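Transcription regulator AcaB (PDB 6N8B) probably acts as a transcriptional regulator with a crucial role in conjugation of the IncC plasmid that encodes it. Local coordinates at residues 21-35 with 105-117. Residues are numbered along the deposited sequence; the frame is centred on the assembly and turned at random.
Sequences PVFKQVLKVNSLQAQ and YTNPNEYTIEINS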
# COMPACT_ATOMS: atom_id res chain seq x y z
N PRO A 21 -3.55 21.46 -1.46
CA PRO A 21 -4.74 20.64 -1.68
C PRO A 21 -4.72 19.35 -0.88
O PRO A 21 -3.69 18.67 -0.77
CB PRO A 21 -4.71 20.35 -3.19
CG PRO A 21 -3.30 20.55 -3.59
CD PRO A 21 -2.73 21.59 -2.68
N VAL A 22 -5.87 19.01 -0.31
CA VAL A 22 -6.07 17.75 0.41
C VAL A 22 -7.41 17.20 -0.06
O VAL A 22 -8.44 17.85 0.10
CB VAL A 22 -6.07 17.93 1.94
CG1 VAL A 22 -6.24 16.58 2.62
CG2 VAL A 22 -4.78 18.59 2.39
N PHE A 23 -7.39 15.98 -0.59
CA PHE A 23 -8.59 15.32 -1.08
C PHE A 23 -9.09 14.36 -0.00
O PHE A 23 -8.37 13.42 0.37
CB PHE A 23 -8.29 14.57 -2.38
CG PHE A 23 -9.50 14.17 -3.15
CD1 PHE A 23 -10.27 15.12 -3.81
CD2 PHE A 23 -9.86 12.83 -3.25
CE1 PHE A 23 -11.38 14.75 -4.53
CE2 PHE A 23 -10.98 12.46 -3.98
CZ PHE A 23 -11.74 13.42 -4.62
N LYS A 24 -10.31 14.59 0.47
CA LYS A 24 -10.93 13.74 1.47
C LYS A 24 -12.04 12.93 0.84
O LYS A 24 -12.80 13.44 0.01
CB LYS A 24 -11.46 14.58 2.64
CG LYS A 24 -10.38 15.43 3.31
CD LYS A 24 -10.94 16.35 4.39
CE LYS A 24 -9.83 17.19 5.02
NZ LYS A 24 -10.34 18.18 6.02
N GLN A 25 -12.14 11.67 1.23
CA GLN A 25 -12.85 10.66 0.46
C GLN A 25 -13.22 9.53 1.41
O GLN A 25 -12.43 9.16 2.27
CB GLN A 25 -12.00 10.12 -0.70
CG GLN A 25 -12.58 8.86 -1.35
CD GLN A 25 -11.61 8.18 -2.32
OE1 GLN A 25 -10.40 8.33 -2.21
NE2 GLN A 25 -12.16 7.41 -3.25
N VAL A 26 -14.43 9.00 1.25
CA VAL A 26 -14.87 7.86 2.03
C VAL A 26 -14.69 6.61 1.19
O VAL A 26 -15.19 6.53 0.06
CB VAL A 26 -16.34 8.02 2.46
CG1 VAL A 26 -16.91 6.68 2.91
CG2 VAL A 26 -16.47 9.05 3.57
N LEU A 27 -13.98 5.63 1.74
CA LEU A 27 -13.53 4.46 0.99
C LEU A 27 -14.11 3.23 1.67
O LEU A 27 -13.66 2.85 2.76
CB LEU A 27 -12.01 4.40 0.91
CG LEU A 27 -11.41 3.06 0.44
CD1 LEU A 27 -11.74 2.77 -1.01
CD2 LEU A 27 -9.91 3.11 0.62
N LYS A 28 -15.11 2.61 1.05
CA LYS A 28 -15.69 1.41 1.62
C LYS A 28 -14.88 0.20 1.19
O LYS A 28 -14.45 0.10 0.04
CB LYS A 28 -17.16 1.28 1.22
CG LYS A 28 -17.67 -0.15 1.17
CD LYS A 28 -19.08 -0.24 0.63
CE LYS A 28 -20.04 0.34 1.63
NZ LYS A 28 -21.47 0.01 1.36
N VAL A 29 -14.68 -0.72 2.13
CA VAL A 29 -13.84 -1.89 1.93
C VAL A 29 -14.63 -3.11 2.38
O VAL A 29 -15.11 -3.16 3.51
CB VAL A 29 -12.51 -1.77 2.70
CG1 VAL A 29 -11.70 -3.03 2.54
CG2 VAL A 29 -11.72 -0.56 2.21
N ASN A 30 -14.76 -4.09 1.49
CA ASN A 30 -15.62 -5.24 1.74
C ASN A 30 -14.88 -6.37 2.45
O ASN A 30 -15.33 -6.85 3.49
CB ASN A 30 -16.21 -5.75 0.42
CG ASN A 30 -17.18 -4.78 -0.21
OD1 ASN A 30 -17.95 -4.12 0.49
ND2 ASN A 30 -17.15 -4.69 -1.53
N SER A 31 -13.75 -6.79 1.89
CA SER A 31 -13.06 -7.99 2.33
C SER A 31 -12.28 -7.74 3.62
O SER A 31 -11.77 -6.64 3.86
CB SER A 31 -12.11 -8.49 1.24
OG SER A 31 -11.14 -7.51 0.92
N LEU A 32 -12.19 -8.78 4.44
CA LEU A 32 -11.44 -8.67 5.69
C LEU A 32 -9.95 -8.50 5.43
O LEU A 32 -9.24 -7.89 6.24
CB LEU A 32 -11.69 -9.89 6.58
CG LEU A 32 -10.83 -9.99 7.84
CD1 LEU A 32 -11.18 -8.89 8.84
CD2 LEU A 32 -10.97 -11.37 8.46
N GLN A 33 -9.45 -9.01 4.30
CA GLN A 33 -8.03 -8.87 3.99
C GLN A 33 -7.69 -7.43 3.67
O GLN A 33 -6.72 -6.87 4.20
CB GLN A 33 -7.65 -9.79 2.83
CG GLN A 33 -7.83 -11.27 3.10
CD GLN A 33 -9.27 -11.70 2.99
OE1 GLN A 33 -10.07 -11.06 2.31
NE2 GLN A 33 -9.62 -12.78 3.67
N ALA A 34 -8.47 -6.80 2.79
CA ALA A 34 -8.24 -5.40 2.47
C ALA A 34 -8.53 -4.50 3.67
O ALA A 34 -7.87 -3.47 3.84
CB ALA A 34 -9.09 -4.99 1.27
N GLN A 35 -9.50 -4.87 4.51
CA GLN A 35 -9.75 -4.10 5.73
C GLN A 35 -8.52 -4.10 6.63
O GLN A 35 -8.11 -3.05 7.14
CB GLN A 35 -10.96 -4.66 6.47
CG GLN A 35 -12.29 -4.23 5.89
CD GLN A 35 -13.46 -4.83 6.64
OE1 GLN A 35 -13.29 -5.49 7.66
NE2 GLN A 35 -14.67 -4.57 6.15
N TYR A 105 -20.96 -8.96 1.65
CA TYR A 105 -20.02 -9.12 2.75
C TYR A 105 -20.72 -8.76 4.05
O TYR A 105 -21.40 -7.73 4.14
CB TYR A 105 -18.77 -8.27 2.53
CG TYR A 105 -17.80 -8.92 1.57
CD1 TYR A 105 -17.96 -8.80 0.20
CD2 TYR A 105 -16.74 -9.69 2.04
CE1 TYR A 105 -17.08 -9.40 -0.68
CE2 TYR A 105 -15.86 -10.30 1.17
CZ TYR A 105 -16.04 -10.15 -0.19
OH TYR A 105 -15.17 -10.76 -1.07
N THR A 106 -20.55 -9.62 5.05
CA THR A 106 -21.31 -9.51 6.29
C THR A 106 -20.98 -8.26 7.08
O THR A 106 -21.79 -7.84 7.91
CB THR A 106 -21.08 -10.75 7.15
OG1 THR A 106 -19.69 -10.89 7.44
CG2 THR A 106 -21.57 -12.01 6.43
N ASN A 107 -19.82 -7.65 6.86
CA ASN A 107 -19.43 -6.43 7.57
C ASN A 107 -18.41 -5.66 6.76
O ASN A 107 -17.20 -5.74 7.01
CB ASN A 107 -18.89 -6.75 8.96
CG ASN A 107 -18.60 -5.49 9.78
OD1 ASN A 107 -19.51 -4.72 10.09
ND2 ASN A 107 -17.33 -5.28 10.13
N PRO A 108 -18.85 -4.89 5.76
CA PRO A 108 -17.94 -3.94 5.12
C PRO A 108 -17.77 -2.73 6.02
O PRO A 108 -18.64 -2.40 6.83
CB PRO A 108 -18.65 -3.57 3.81
CG PRO A 108 -19.87 -4.47 3.73
CD PRO A 108 -20.18 -4.88 5.13
N ASN A 109 -16.64 -2.04 5.85
CA ASN A 109 -16.37 -0.83 6.61
C ASN A 109 -16.05 0.32 5.67
O ASN A 109 -15.56 0.13 4.55
CB ASN A 109 -15.20 -1.04 7.60
CG ASN A 109 -15.53 -2.05 8.69
OD1 ASN A 109 -16.68 -2.47 8.84
ND2 ASN A 109 -14.51 -2.44 9.46
N GLU A 110 -16.32 1.53 6.15
CA GLU A 110 -16.02 2.76 5.43
C GLU A 110 -14.95 3.52 6.19
O GLU A 110 -15.07 3.73 7.40
CB GLU A 110 -17.28 3.62 5.28
CG GLU A 110 -18.28 3.08 4.27
CD GLU A 110 -19.52 3.94 4.18
OE1 GLU A 110 -20.21 3.87 3.14
OE2 GLU A 110 -19.81 4.66 5.16
N TYR A 111 -13.89 3.91 5.49
CA TYR A 111 -12.80 4.68 6.08
C TYR A 111 -12.76 6.07 5.47
O TYR A 111 -12.74 6.21 4.24
CB TYR A 111 -11.46 3.98 5.87
CG TYR A 111 -11.38 2.57 6.42
CD1 TYR A 111 -11.75 1.48 5.64
CD2 TYR A 111 -10.93 2.33 7.71
CE1 TYR A 111 -11.67 0.19 6.14
CE2 TYR A 111 -10.86 1.05 8.21
CZ TYR A 111 -11.23 -0.02 7.43
OH TYR A 111 -11.15 -1.30 7.92
N THR A 112 -12.74 7.08 6.32
CA THR A 112 -12.51 8.45 5.89
C THR A 112 -11.01 8.68 5.79
O THR A 112 -10.30 8.64 6.80
CB THR A 112 -13.14 9.45 6.86
OG1 THR A 112 -14.55 9.25 6.92
CG2 THR A 112 -12.85 10.87 6.42
N ILE A 113 -10.52 8.91 4.57
CA ILE A 113 -9.10 9.07 4.31
C ILE A 113 -8.89 10.43 3.66
O ILE A 113 -9.74 10.89 2.89
CB ILE A 113 -8.53 7.94 3.43
CG1 ILE A 113 -9.07 8.03 2.01
CG2 ILE A 113 -8.87 6.59 4.03
CD1 ILE A 113 -8.55 6.95 1.09
N GLU A 114 -7.77 11.06 3.98
CA GLU A 114 -7.35 12.26 3.29
C GLU A 114 -6.09 11.97 2.49
O GLU A 114 -5.23 11.19 2.90
CB GLU A 114 -7.09 13.41 4.26
CG GLU A 114 -7.98 13.42 5.49
CD GLU A 114 -7.47 14.37 6.55
OE1 GLU A 114 -8.30 15.07 7.18
OE2 GLU A 114 -6.23 14.43 6.75
N ILE A 115 -5.99 12.63 1.34
CA ILE A 115 -4.98 12.32 0.34
C ILE A 115 -4.20 13.60 0.08
O ILE A 115 -4.71 14.53 -0.56
CB ILE A 115 -5.60 11.74 -0.93
CG1 ILE A 115 -5.99 10.28 -0.70
CG2 ILE A 115 -4.63 11.82 -2.09
CD1 ILE A 115 -7.26 9.85 -1.40
N ASN A 116 -2.97 13.66 0.59
CA ASN A 116 -2.15 14.85 0.49
C ASN A 116 -1.21 14.82 -0.71
O ASN A 116 -0.71 15.88 -1.11
CB ASN A 116 -1.32 15.04 1.77
CG ASN A 116 -2.17 15.47 2.95
OD1 ASN A 116 -2.36 16.67 3.19
ND2 ASN A 116 -2.67 14.50 3.71
N SER A 117 -0.98 13.65 -1.30
CA SER A 117 -0.08 13.52 -2.43
C SER A 117 -0.61 12.42 -3.32
O SER A 117 -1.34 11.53 -2.86
CB SER A 117 1.35 13.21 -1.97
OG SER A 117 1.42 11.92 -1.38
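Phe23 and Ile115 open a two-stranded antiparallel ribbon, strand 23-29 against strand 109-115, that illustrates how regular backbone pairing sorts side chains onto two faces. Four hydrogen-bonded pairs, from Phe23-Ile115 to Val29-Asn109, contribute eight N-H...O bonds. The strand directions differ by 153°, and residues of the non-hydrogen-bonded pairs add CA-H...O contacts to neighbouring carbonyls, as from Lys28 CA to Asn109 O (3.2 Å).

Beyond the strands, Gln35 has CG anti to its carbonyl carbon (chi1 -79°) and an extended chain, which carries the amide back to the strand ends. Its NE2 donates to Asn107 O at 2.9 Å, in the carbonyl plane on a lone pair, and to Val29 O at 3.0 Å, from above the plane of the Val29 carbonyl. Both acceptors lie in the amide plane, which fixes its rotation; Val29 O also accepts from Asn109 N.

Among apolar contacts, Leu27 CD2 meets Ile113 CD1 at 4.1 Å, and Val29 CG2 lies at the edge of the Tyr111 ring. Asn30 CB sits over one face of Tyr105, a CH-pi contact 3.9 Å from the centroid.

On the exposed Lys24-Val26-Lys28 face, Lys24 runs alongside Glu114 in a long salt bridge, NZ to OE1 3.9 Å.

The Leu27-Tyr111-Ile113 face rests on helix 32-59, where Tyr111 OH is hydrogen-bonded to Glu39, while Asp131 of helix 118-142 is hydrogen-bonded to Asn30 N and Ser31 OG.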